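Beta-galactosidase (Bacillus circulans subsp. alkalophilus, PDB 3TTY) hydrolyses beta-galactosides, releasing their terminal galactose, as a zinc-containing trimer with a TIM-barrel catalytic domain. Local coordinates at residues D95-K107 and P200-T212. Numbering follows the deposited sequence.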
loop_
_atom_site.group_PDB
_atom_site.type_symbol
_atom_site.label_atom_id
_atom_site.label_comp_id
_atom_site.label_asym_id
_atom_site.label_seq_id
_atom_site.Cartn_x
_atom_site.Cartn_y
_atom_site.Cartn_z
ATOM N N ASP A 95 -17.414 24.769 9.627
ATOM C CA ASP A 95 -18.507 23.839 9.270
ATOM C C ASP A 95 -18.546 23.619 7.759
ATOM O O ASP A 95 -19.189 22.714 7.251
ATOM C CB ASP A 95 -19.875 24.349 9.768
ATOM C CG ASP A 95 -20.365 25.569 8.998
ATOM O OD1 ASP A 95 -20.023 26.702 9.392
ATOM O OD2 ASP A 95 -21.092 25.393 7.999
ATOM N N VAL A 96 -17.828 24.454 7.039
ATOM C CA VAL A 96 -17.760 24.344 5.594
ATOM C C VAL A 96 -16.829 23.198 5.176
ATOM O O VAL A 96 -16.938 22.655 4.080
ATOM C CB VAL A 96 -17.339 25.704 5.015
ATOM C CG1 VAL A 96 -16.064 25.600 4.189
ATOM C CG2 VAL A 96 -18.503 26.331 4.262
ATOM N N LEU A 97 -15.963 22.785 6.097
ATOM C CA LEU A 97 -14.925 21.806 5.799
ATOM C C LEU A 97 -15.361 20.373 6.110
ATOM O O LEU A 97 -16.071 20.116 7.096
ATOM C CB LEU A 97 -13.666 22.140 6.587
ATOM C CG LEU A 97 -12.973 23.469 6.284
ATOM C CD1 LEU A 97 -11.985 23.809 7.391
ATOM C CD2 LEU A 97 -12.277 23.452 4.920
ATOM N N ARG A 98 -14.908 19.433 5.286
ATOM C CA ARG A 98 -15.301 18.037 5.446
ATOM C C ARG A 98 -14.495 17.308 6.520
ATOM O O ARG A 98 -13.427 17.766 6.940
ATOM C CB ARG A 98 -15.195 17.287 4.115
ATOM C CG ARG A 98 -16.289 17.653 3.141
ATOM C CD ARG A 98 -16.191 16.886 1.853
ATOM N NE ARG A 98 -17.178 17.375 0.891
ATOM C CZ ARG A 98 -17.236 16.990 -0.382
ATOM N NH1 ARG A 98 -16.360 16.108 -0.864
ATOM N NH2 ARG A 98 -18.155 17.504 -1.183
ATOM N N VAL A 99 -15.052 16.194 6.982
ATOM C CA VAL A 99 -14.331 15.223 7.773
ATOM C C VAL A 99 -14.174 13.989 6.882
ATOM O O VAL A 99 -15.137 13.533 6.245
ATOM C CB VAL A 99 -15.076 14.921 9.074
ATOM C CG1 VAL A 99 -14.581 13.627 9.708
ATOM C CG2 VAL A 99 -14.892 16.079 10.026
ATOM N N ASP A 100 -12.949 13.483 6.776
ATOM C CA ASP A 100 -12.706 12.440 5.799
ATOM C C ASP A 100 -13.011 11.031 6.303
ATOM O O ASP A 100 -13.397 10.815 7.454
ATOM C CB ASP A 100 -11.295 12.540 5.199
ATOM C CG ASP A 100 -10.197 12.320 6.225
ATOM O OD1 ASP A 100 -10.395 11.523 7.167
ATOM O OD2 ASP A 100 -9.123 12.948 6.078
ATOM N N TYR A 101 -12.839 10.082 5.403
ATOM C CA TYR A 101 -13.069 8.674 5.660
ATOM C C TYR A 101 -12.243 8.171 6.850
ATOM O O TYR A 101 -12.622 7.207 7.505
ATOM C CB TYR A 101 -12.758 7.897 4.375
ATOM C CG TYR A 101 -12.917 6.395 4.457
ATOM C CD1 TYR A 101 -14.149 5.794 4.235
ATOM C CD2 TYR A 101 -11.823 5.579 4.726
ATOM C CE1 TYR A 101 -14.288 4.414 4.289
ATOM C CE2 TYR A 101 -11.951 4.208 4.785
ATOM C CZ TYR A 101 -13.184 3.627 4.568
ATOM O OH TYR A 101 -13.304 2.258 4.611
ATOM N N GLU A 102 -11.135 8.845 7.155
ATOM C CA GLU A 102 -10.310 8.426 8.276
ATOM C C GLU A 102 -10.711 9.133 9.568
ATOM O O GLU A 102 -10.078 8.939 10.598
ATOM C CB GLU A 102 -8.814 8.647 7.990
ATOM C CG GLU A 102 -8.328 8.149 6.619
ATOM C CD GLU A 102 -8.254 6.631 6.514
ATOM O OE1 GLU A 102 -8.263 5.940 7.559
ATOM O OE2 GLU A 102 -8.194 6.125 5.373
ATOM N N GLY A 103 -11.762 9.950 9.508
ATOM C CA GLY A 103 -12.276 10.654 10.680
ATOM C C GLY A 103 -11.655 12.028 10.920
ATOM O O GLY A 103 -11.966 12.707 11.910
ATOM N N ARG A 104 -10.780 12.448 10.015
ATOM C CA ARG A 104 -10.025 13.682 10.218
ATOM C C ARG A 104 -10.773 14.910 9.735
ATOM O O ARG A 104 -11.292 14.924 8.625
ATOM C CB ARG A 104 -8.691 13.603 9.478
ATOM C CG ARG A 104 -7.768 12.526 9.988
ATOM C CD ARG A 104 -6.493 12.474 9.146
ATOM N NE ARG A 104 -6.769 12.109 7.761
ATOM C CZ ARG A 104 -5.861 11.607 6.936
ATOM N NH1 ARG A 104 -4.617 11.410 7.360
ATOM N NH2 ARG A 104 -6.194 11.297 5.695
ATOM N N LYS A 105 -10.811 15.946 10.557
ATOM C CA LYS A 105 -11.339 17.238 10.125
ATOM C C LYS A 105 -10.358 17.952 9.168
ATOM O O LYS A 105 -9.225 18.266 9.532
ATOM C CB LYS A 105 -11.626 18.117 11.344
ATOM C CG LYS A 105 -12.168 19.511 11.006
ATOM C CD LYS A 105 -13.556 19.435 10.358
ATOM C CE LYS A 105 -14.250 20.798 10.395
ATOM N NZ LYS A 105 -15.649 20.765 9.894
ATOM N N ARG A 106 -10.789 18.203 7.938
ATOM C CA ARG A 106 -9.921 18.855 6.972
ATOM C C ARG A 106 -9.665 20.317 7.338
ATOM O O ARG A 106 -10.390 20.914 8.152
ATOM C CB ARG A 106 -10.497 18.738 5.557
ATOM C CG ARG A 106 -10.327 17.363 4.931
ATOM C CD ARG A 106 -10.836 17.329 3.475
ATOM N NE ARG A 106 -10.266 18.402 2.655
ATOM C CZ ARG A 106 -8.991 18.458 2.265
ATOM N NH1 ARG A 106 -8.131 17.497 2.609
ATOM N NH2 ARG A 106 -8.574 19.482 1.531
ATOM N N LYS A 107 -8.608 20.866 6.751
ATOM C CA LYS A 107 -8.275 22.289 6.822
ATOM C C LYS A 107 -8.451 22.841 5.412
ATOM O O LYS A 107 -8.749 22.080 4.493
ATOM C CB LYS A 107 -6.819 22.480 7.243
ATOM C CG LYS A 107 -6.465 22.129 8.704
ATOM C CD LYS A 107 -5.044 22.659 9.016
ATOM C CE LYS A 107 -4.474 22.113 10.302
ATOM N NZ LYS A 107 -2.992 22.259 10.317
ATOM N N PRO A 200 -20.777 5.389 8.494
ATOM C CA PRO A 200 -19.838 4.294 8.280
ATOM C C PRO A 200 -18.550 4.765 7.613
ATOM O O PRO A 200 -18.555 5.125 6.448
ATOM C CB PRO A 200 -20.609 3.360 7.332
ATOM C CG PRO A 200 -21.507 4.287 6.537
ATOM C CD PRO A 200 -21.772 5.499 7.406
ATOM N N ASN A 201 -17.457 4.775 8.361
ATOM C CA ASN A 201 -16.135 5.022 7.792
ATOM C C ASN A 201 -15.111 4.228 8.591
ATOM O O ASN A 201 -15.469 3.256 9.241
ATOM C CB ASN A 201 -15.809 6.525 7.731
ATOM C CG ASN A 201 -15.754 7.173 9.101
ATOM O OD1 ASN A 201 -15.805 6.495 10.121
ATOM N ND2 ASN A 201 -15.623 8.496 9.126
ATOM N N ALA A 202 -13.852 4.627 8.549
ATOM C CA ALA A 202 -12.802 3.839 9.194
ATOM C C ALA A 202 -12.932 3.761 10.721
ATOM O O ALA A 202 -12.314 2.911 11.352
ATOM C CB ALA A 202 -11.406 4.354 8.793
ATOM N N LEU A 203 -13.722 4.651 11.317
ATOM C CA LEU A 203 -13.905 4.637 12.762
ATOM C C LEU A 203 -14.993 3.638 13.175
ATOM O O LEU A 203 -15.111 3.313 14.346
ATOM C CB LEU A 203 -14.264 6.034 13.294
ATOM C CG LEU A 203 -13.290 7.202 13.047
ATOM C CD1 LEU A 203 -13.799 8.533 13.652
ATOM C CD2 LEU A 203 -11.889 6.881 13.567
ATOM N N SER A 204 -15.780 3.152 12.214
ATOM C CA SER A 204 -16.995 2.418 12.553
ATOM C C SER A 204 -17.151 1.072 11.837
ATOM O O SER A 204 -16.614 0.087 12.306
ATOM C CB SER A 204 -18.233 3.310 12.372
ATOM O OG SER A 204 -18.265 3.880 11.072
ATOM N N GLU A 205 -17.868 1.030 10.711
ATOM C CA GLU A 205 -18.140 -0.235 10.024
ATOM C C GLU A 205 -17.229 -0.544 8.836
ATOM O O GLU A 205 -17.263 -1.648 8.302
ATOM C CB GLU A 205 -19.584 -0.271 9.515
ATOM C CG GLU A 205 -20.652 -0.127 10.573
ATOM C CD GLU A 205 -20.730 -1.320 11.529
ATOM O OE1 GLU A 205 -21.650 -1.326 12.367
ATOM O OE2 GLU A 205 -19.878 -2.234 11.450
ATOM N N GLU A 206 -16.441 0.427 8.396
ATOM C CA GLU A 206 -15.754 0.281 7.111
ATOM C C GLU A 206 -14.249 0.272 7.254
ATOM O O GLU A 206 -13.709 0.742 8.252
ATOM C CB GLU A 206 -16.181 1.375 6.123
ATOM C CG GLU A 206 -17.633 1.208 5.673
ATOM C CD GLU A 206 -18.050 2.154 4.552
ATOM O OE1 GLU A 206 -19.269 2.248 4.295
ATOM O OE2 GLU A 206 -17.174 2.797 3.927
ATOM N N TRP A 207 -13.581 -0.292 6.260
ATOM C CA TRP A 207 -12.132 -0.220 6.212
ATOM C C TRP A 207 -11.653 -0.413 4.789
ATOM O O TRP A 207 -12.387 -0.915 3.934
ATOM C CB TRP A 207 -11.488 -1.247 7.144
ATOM C CG TRP A 207 -11.696 -2.705 6.739
ATOM C CD1 TRP A 207 -10.797 -3.518 6.097
ATOM C CD2 TRP A 207 -12.862 -3.520 6.984
ATOM N NE1 TRP A 207 -11.328 -4.778 5.934
ATOM C CE2 TRP A 207 -12.588 -4.808 6.471
ATOM C CE3 TRP A 207 -14.102 -3.282 7.588
ATOM C CZ2 TRP A 207 -13.516 -5.852 6.528
ATOM C CZ3 TRP A 207 -15.026 -4.326 7.652
ATOM C CH2 TRP A 207 -14.722 -5.597 7.126
ATOM N N SER A 208 -10.419 0.014 4.544
ATOM C CA SER A 208 -9.759 -0.195 3.256
ATOM C C SER A 208 -10.548 0.374 2.100
ATOM O O SER A 208 -10.443 -0.117 0.977
ATOM C CB SER A 208 -9.497 -1.684 3.014
ATOM O OG SER A 208 -8.562 -2.184 3.959
ATOM N N GLY A 209 -11.345 1.402 2.378
ATOM C CA GLY A 209 -12.000 2.169 1.328
ATOM C C GLY A 209 -13.249 1.552 0.720
ATOM O O GLY A 209 -14.134 2.285 0.260
ATOM N N ASN A 210 -13.333 0.220 0.706
ATOM C CA ASN A 210 -14.462 -0.465 0.072
ATOM C C ASN A 210 -14.994 -1.685 0.825
ATOM O O ASN A 210 -15.812 -2.434 0.296
ATOM C CB ASN A 210 -14.117 -0.869 -1.369
ATOM C CG ASN A 210 -12.877 -1.775 -1.465
ATOM O OD1 ASN A 210 -12.213 -1.810 -2.502
ATOM N ND2 ASN A 210 -12.565 -2.501 -0.393
ATOM N N ARG A 211 -14.526 -1.896 2.050
ATOM C CA ARG A 211 -14.966 -3.047 2.837
ATOM C C ARG A 211 -15.897 -2.576 3.951
ATOM O O ARG A 211 -15.754 -1.457 4.446
ATOM C CB ARG A 211 -13.759 -3.779 3.435
ATOM C CG ARG A 211 -13.460 -5.153 2.842
ATOM C CD ARG A 211 -13.040 -5.089 1.393
ATOM N NE ARG A 211 -14.155 -4.741 0.518
ATOM C CZ ARG A 211 -15.015 -5.620 0.012
ATOM N NH1 ARG A 211 -14.895 -6.913 0.299
ATOM N NH2 ARG A 211 -16.003 -5.208 -0.774
ATOM N N THR A 212 -16.840 -3.427 4.354
ATOM C CA THR A 212 -17.783 -3.055 5.402
ATOM C C THR A 212 -18.340 -4.273 6.132
ATOM O O THR A 212 -18.466 -5.345 5.553
ATOM C CB THR A 212 -18.968 -2.243 4.831
ATOM O OG1 THR A 212 -19.684 -1.608 5.899
ATOM C CG2 THR A 212 -19.914 -3.154 4.051
#
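The ring of Y101 lies across the 200-212 loop with the backbone N of A202 over one face, 4.1 Å above the plane, while the E206 carboxylate comes to its edge, OE2 lying 3.3 Å from Y101 CE1. E206 OE1 is hydrogen-bonded to S218 and salt-bridged to R222 of helix 215-243, consistent with its being held in place. A chi1 of 179° swings the Y101 ring away from its own backbone N and out to the hairpin 206-212, where G209 N donates to Y101 OH (3.1 Å) through a bent bond. A phenylalanine here would probably leave G209 N without this acceptor. The same A202 N donates to Y101 O (3.0 Å) in a straighter bond, N-H...O angle 162°. Beyond it L203 CD1 rests 4.0 Å from G103 CA, where a side chain would clash. E102 OE1 meets A202 CB at 3.7 Å and forms a salt bridge with R104 of the second subunit, so the contact is part of the subunit interface. It illustrates how two type I turns, D100 to G103 and N201 to S204, each opened by an Asx turn, can dock two excursions from a TIM barrel, here about 10 Å (N201 side chain to zinc) from the four-cysteine zinc site.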